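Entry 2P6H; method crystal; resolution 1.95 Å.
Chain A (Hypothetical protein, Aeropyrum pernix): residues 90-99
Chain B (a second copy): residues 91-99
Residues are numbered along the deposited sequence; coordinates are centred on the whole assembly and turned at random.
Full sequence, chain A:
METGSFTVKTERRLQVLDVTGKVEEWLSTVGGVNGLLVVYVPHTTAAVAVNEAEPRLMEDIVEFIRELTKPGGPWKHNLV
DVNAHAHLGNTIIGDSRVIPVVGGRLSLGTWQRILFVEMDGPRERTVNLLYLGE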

ATOM      1  N   ASN A  90       0.731   1.128  10.937  1.00 20.87           N
ATOM      2  CA  ASN A  90       1.668   0.685   9.911  1.00 21.31           C
ATOM      3  C   ASN A  90       1.017  -0.286   8.941  1.00 22.14           C
ATOM      4  O   ASN A  90       1.244  -0.239   7.754  1.00 23.11           O
ATOM      5  CB  ASN A  90       2.894   0.031  10.570  1.00 21.22           C
ATOM      6  CG  ASN A  90       3.779  -0.678   9.557  1.00 20.71           C
ATOM      7  OD1 ASN A  90       4.872  -0.238   9.231  1.00 24.05           O
ATOM      8  ND2 ASN A  90       3.296  -1.832   9.064  1.00 19.65           N
ATOM      9  N   THR A  91       0.180  -1.229   9.471  1.00 22.41           N
ATOM     10  CA  THR A  91      -0.421  -2.195   8.539  1.00 23.09           C
ATOM     11  C   THR A  91      -1.370  -1.568   7.508  1.00 23.28           C
ATOM     12  O   THR A  91      -1.534  -2.082   6.417  1.00 23.24           O
ATOM     13  CB  THR A  91      -1.150  -3.348   9.273  1.00 25.46           C
ATOM     14  OG1 THR A  91      -2.442  -2.916   9.710  1.00 31.73           O
ATOM     15  CG2 THR A  91      -0.355  -3.887  10.458  1.00 22.17           C
ATOM     16  N   ILE A  92      -2.100  -0.481   7.856  1.00 20.44           N
ATOM     17  CA  ILE A  92      -3.001  -0.008   6.760  1.00 21.04           C
ATOM     18  C   ILE A  92      -2.473   1.248   6.098  1.00 21.43           C
ATOM     19  O   ILE A  92      -3.117   1.830   5.235  1.00 23.10           O
ATOM     20  CB  ILE A  92      -4.347   0.386   7.317  1.00 21.34           C
ATOM     21  CG1 ILE A  92      -4.123   1.343   8.505  1.00 19.22           C
ATOM     22  CG2 ILE A  92      -5.088  -0.874   7.811  1.00 20.69           C
ATOM     23  CD1 ILE A  92      -5.359   2.045   9.073  1.00 23.80           C
ATOM     24  N   ILE A  93      -1.272   1.722   6.515  1.00 21.39           N
ATOM     25  CA  ILE A  93      -0.675   2.821   5.766  1.00 21.39           C
ATOM     26  C   ILE A  93       0.393   2.276   4.839  1.00 21.96           C
ATOM     27  O   ILE A  93       0.506   2.660   3.682  1.00 21.98           O
ATOM     28  CB  ILE A  93      -0.047   3.842   6.739  1.00 20.90           C
ATOM     29  CG1 ILE A  93      -1.133   4.618   7.489  1.00 22.26           C
ATOM     30  CG2 ILE A  93       0.808   4.860   5.965  1.00 18.71           C
ATOM     31  CD1 ILE A  93      -0.562   5.425   8.660  1.00 24.08           C
ATOM     32  N   GLY A  94       1.185   1.319   5.315  1.00 22.15           N
ATOM     33  CA  GLY A  94       2.209   0.728   4.465  1.00 22.97           C
ATOM     34  C   GLY A  94       3.613   1.211   4.799  1.00 23.95           C
ATOM     35  O   GLY A  94       3.795   2.320   5.294  1.00 22.92           O
ATOM     36  N   ASP A  95       4.614   0.384   4.519  1.00 25.08           N
ATOM     37  CA  ASP A  95       5.993   0.737   4.834  1.00 27.45           C
ATOM     38  C   ASP A  95       6.892   0.950   3.622  1.00 26.29           C
ATOM     39  O   ASP A  95       8.105   1.105   3.770  1.00 25.60           O
ATOM     40  CB  ASP A  95       6.609  -0.331   5.739  1.00 30.67           C
ATOM     41  CG  ASP A  95       6.248  -1.723   5.301  1.00 34.43           C
ATOM     42  OD1 ASP A  95       6.015  -1.918   4.090  1.00 36.34           O
ATOM     43  OD2 ASP A  95       6.197  -2.623   6.162  1.00 40.27           O
ATOM     44  N   SER A  96       6.316   0.936   2.426  1.00 25.91           N
ATOM     45  CA  SER A  96       7.140   1.184   1.248  1.00 28.13           C
ATOM     46  C   SER A  96       6.290   1.745   0.110  1.00 28.31           C
ATOM     47  O   SER A  96       5.106   1.460  -0.014  1.00 28.61           O
ATOM     48  CB  SER A  96       7.819  -0.128   0.811  1.00 28.70           C
ATOM     49  OG  SER A  96       6.938  -0.854  -0.047  1.00 32.28           O
ATOM     50  N   ARG A  97       6.946   2.561  -0.700  1.00 26.34           N
ATOM     51  CA  ARG A  97       6.290   3.218  -1.832  1.00 25.57           C
ATOM     52  C   ARG A  97       7.191   3.168  -3.048  1.00 24.80           C
ATOM     53  O   ARG A  97       8.387   3.415  -2.972  1.00 24.89           O
ATOM     54  CB  ARG A  97       6.002   4.680  -1.448  1.00 25.30           C
ATOM     55  CG  ARG A  97       5.611   5.559  -2.653  1.00 30.36           C
ATOM     56  CD  ARG A  97       4.325   5.083  -3.360  1.00 33.44           C
ATOM     57  NE  ARG A  97       3.379   6.200  -3.568  1.00 36.61           N
ATOM     58  CZ  ARG A  97       3.496   7.001  -4.668  1.00 38.32           C
ATOM     59  NH1 ARG A  97       4.437   6.793  -5.586  1.00 38.97           N
ATOM     60  NH2 ARG A  97       2.661   8.029  -4.800  1.00 39.59           N
ATOM     61  N   VAL A  98       6.603   2.833  -4.185  1.00 24.99           N
ATOM     62  CA  VAL A  98       7.367   2.808  -5.421  1.00 25.29           C
ATOM     63  C   VAL A  98       7.016   4.076  -6.175  1.00 26.04           C
ATOM     64  O   VAL A  98       5.863   4.421  -6.334  1.00 25.11           O
ATOM     65  CB  VAL A  98       6.982   1.571  -6.266  1.00 27.34           C
ATOM     66  CG1 VAL A  98       7.758   1.614  -7.588  1.00 25.66           C
ATOM     67  CG2 VAL A  98       7.311   0.282  -5.533  1.00 27.09           C
ATOM     68  N   ILE A  99       8.083   4.807  -6.594  1.00 26.64           N
ATOM     69  CA  ILE A  99       7.904   6.077  -7.314  1.00 26.97           C
ATOM     70  C   ILE A  99       8.720   6.095  -8.597  1.00 26.33           C
ATOM     71  O   ILE A  99       9.944   6.082  -8.590  1.00 26.25           O
ATOM     72  CB  ILE A  99       8.372   7.245  -6.435  1.00 27.07           C
ATOM     73  CG1 ILE A  99       7.697   7.173  -5.069  1.00 27.36           C
ATOM     74  CG2 ILE A  99       7.960   8.581  -7.095  1.00 27.61           C
ATOM     75  CD1 ILE A  99       8.244   8.209  -4.086  1.00 28.27           C
TER
ATOM     76  N   THR B  91      -8.797  -3.661   0.674  1.00 22.41           N
ATOM     77  CA  THR B  91      -8.506  -2.356   0.062  1.00 23.09           C
ATOM     78  C   THR B  91      -7.601  -1.451   0.909  1.00 23.28           C
ATOM     79  O   THR B  91      -6.880  -0.623   0.385  1.00 23.24           O
ATOM     80  CB  THR B  91      -9.794  -1.584  -0.319  1.00 25.46           C
ATOM     81  OG1 THR B  91     -10.351  -0.953   0.839  1.00 31.73           O
ATOM     82  CG2 THR B  91     -10.840  -2.474  -0.979  1.00 22.17           C
ATOM     83  N   ILE B  92      -7.677  -1.517   2.260  1.00 20.44           N
ATOM     84  CA  ILE B  92      -6.762  -0.552   2.945  1.00 21.04           C
ATOM     85  C   ILE B  92      -5.552  -1.244   3.534  1.00 21.43           C
ATOM     86  O   ILE B  92      -4.733  -0.630   4.204  1.00 23.10           O
ATOM     87  CB  ILE B  92      -7.455   0.086   4.123  1.00 21.34           C
ATOM     88  CG1 ILE B  92      -8.074  -1.029   4.989  1.00 19.22           C
ATOM     89  CG2 ILE B  92      -8.575   1.020   3.619  1.00 20.69           C
ATOM     90  CD1 ILE B  92      -8.628  -0.620   6.356  1.00 23.80           C
ATOM     91  N   ILE B  93      -5.421  -2.578   3.317  1.00 21.39           N
ATOM     92  CA  ILE B  93      -4.175  -3.216   3.726  1.00 21.39           C
ATOM     93  C   ILE B  93      -3.287  -3.410   2.512  1.00 21.96           C
ATOM     94  O   ILE B  93      -2.087  -3.173   2.543  1.00 21.98           O
ATOM     95  CB  ILE B  93      -4.474  -4.584   4.375  1.00 20.90           C
ATOM     96  CG1 ILE B  93      -5.121  -4.404   5.751  1.00 22.26           C
ATOM     97  CG2 ILE B  93      -3.171  -5.379   4.568  1.00 18.71           C
ATOM     98  CD1 ILE B  93      -5.692  -5.717   6.297  1.00 24.08           C
ATOM     99  N   GLY B  94      -3.872  -3.806   1.384  1.00 22.15           N
ATOM    100  CA  GLY B  94      -3.082  -3.977   0.174  1.00 22.97           C
ATOM    101  C   GLY B  94      -2.821  -5.437  -0.167  1.00 23.95           C
ATOM    102  O   GLY B  94      -2.780  -6.290   0.716  1.00 22.92           O
ATOM    103  N   ASP B  95      -2.632  -5.730  -1.448  1.00 25.08           N
ATOM    104  CA  ASP B  95      -2.411  -7.104  -1.882  1.00 27.45           C
ATOM    105  C   ASP B  95      -1.022  -7.382  -2.444  1.00 26.29           C
ATOM    106  O   ASP B  95      -0.775  -8.465  -2.975  1.00 25.60           O
ATOM    107  CB  ASP B  95      -3.464  -7.496  -2.921  1.00 30.67           C
ATOM    108  CG  ASP B  95      -3.712  -6.400  -3.919  1.00 34.43           C
ATOM    109  OD1 ASP B  95      -2.779  -5.610  -4.170  1.00 36.34           O
ATOM    110  OD2 ASP B  95      -4.835  -6.327  -4.455  1.00 40.27           O
ATOM    111  N   SER B  96      -0.122  -6.411  -2.353  1.00 25.91           N
ATOM    112  CA  SER B  96       1.231  -6.662  -2.837  1.00 28.13           C
ATOM    113  C   SER B  96       2.231  -5.758  -2.119  1.00 28.31           C
ATOM    114  O   SER B  96       1.919  -4.649  -1.704  1.00 28.61           O
ATOM    115  CB  SER B  96       1.286  -6.417  -4.358  1.00 28.70           C
ATOM    116  OG  SER B  96       1.531  -5.031  -4.605  1.00 32.28           O
ATOM    117  N   ARG B  97       3.435  -6.289  -1.982  1.00 26.34           N
ATOM    118  CA  ARG B  97       4.518  -5.583  -1.296  1.00 25.57           C
ATOM    119  C   ARG B  97       5.810  -5.745  -2.069  1.00 24.80           C
ATOM    120  O   ARG B  97       6.152  -6.825  -2.530  1.00 24.89           O
ATOM    121  CB  ARG B  97       4.671  -6.180   0.115  1.00 25.30           C
ATOM    122  CG  ARG B  97       5.975  -5.750   0.819  1.00 30.36           C
ATOM    123  CD  ARG B  97       6.076  -4.225   1.028  1.00 33.44           C
ATOM    124  NE  ARG B  97       6.445  -3.896   2.422  1.00 36.61           N
ATOM    125  CZ  ARG B  97       7.759  -3.874   2.796  1.00 38.32           C
ATOM    126  NH1 ARG B  97       8.736  -4.123   1.927  1.00 38.97           N
ATOM    127  NH2 ARG B  97       8.055  -3.625   4.069  1.00 39.59           N
ATOM    128  N   VAL B  98       6.529  -4.644  -2.220  1.00 24.99           N
ATOM    129  CA  VAL B  98       7.813  -4.701  -2.901  1.00 25.29           C
ATOM    130  C   VAL B  98       8.879  -4.670  -1.822  1.00 26.04           C
ATOM    131  O   VAL B  98       8.850  -3.854  -0.926  1.00 25.11           O
ATOM    132  CB  VAL B  98       7.978  -3.480  -3.837  1.00 27.34           C
ATOM    133  CG1 VAL B  98       9.365  -3.539  -4.487  1.00 25.66           C
ATOM    134  CG2 VAL B  98       6.916  -3.475  -4.923  1.00 27.09           C
ATOM    135  N   ILE B  99       9.812  -5.655  -1.914  1.00 26.64           N
ATOM    136  CA  ILE B  99      10.895  -5.775  -0.925  1.00 26.97           C
ATOM    137  C   ILE B  99      12.249  -5.870  -1.609  1.00 26.33           C
ATOM    138  O   ILE B  99      12.559  -6.826  -2.309  1.00 26.25           O
ATOM    139  CB  ILE B  99      10.694  -7.043  -0.085  1.00 27.07           C
ATOM    140  CG1 ILE B  99       9.282  -7.070   0.492  1.00 27.36           C
ATOM    141  CG2 ILE B  99      11.688  -7.037   1.100  1.00 27.61           C
ATOM    142  CD1 ILE B  99       8.960  -8.385   1.201  1.00 28.27           C
TER
HETATM  143  O   HOH W   1      -0.855  -0.802   3.617  1.00 32.53           O
HETATM  144  O   HOH W   2       5.596  -2.036  -1.812  1.00 32.84           O

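Two copies of one chain can meet asymmetrically, some residues facing their own counterparts and others not, and these stretches are an example. Each runs from the end of a helix through a glycine turn into a strand, but the strands cross at 81° and no direct hydrogen bond joins the two stretches. Contact therefore depends on side chains, one ionic pair and water.

Arg B97 has the most surface covered by the opposing stretch. Its CA-to-CB bond points sideways, yet the end of the side chain comes nearer and forms a salt bridge with Asp A95, NE of Arg B97 lying 2.6 Å from OD1 of Asp A95. Opposite charges explain the attraction, and the pair is largely shielded from solvent. The CB of Ser A96 lies over one face of the guanidinium. Within its own chain, NH1 of Arg B97 donates a 2.9 Å hydrogen bond to O of Val B98, which helps hold the group in place. In Arg A97 the CA-to-CB bond points away from the B stretch, and Asp B95 is out of reach of the A stretch, so the ionic pair has no twin between these two stretches.

Ile A92 and Ile B92 come next. CG2 of Ile A92 packs 3.8 Å from CD1 of Ile B92, and the same CG2 lies 4.1 Å from CG1 of Ile B93, a van der Waals contact between hydrocarbon groups. Nearby, the backbone O atoms of Ile A92 and Ile B92 approach to 3.1 Å; both are acceptors, so no bond links them.

Farther along, CG2 of Val A98 meets CG2 of Val B98 at 3.8 Å. Water 2 bridges the strands, lying 2.5 Å from OG of Ser A96 and accepting from N of Val B98 at 2.8 Å. Solvent thus makes a polar link that the crossed backbones do not make themselves.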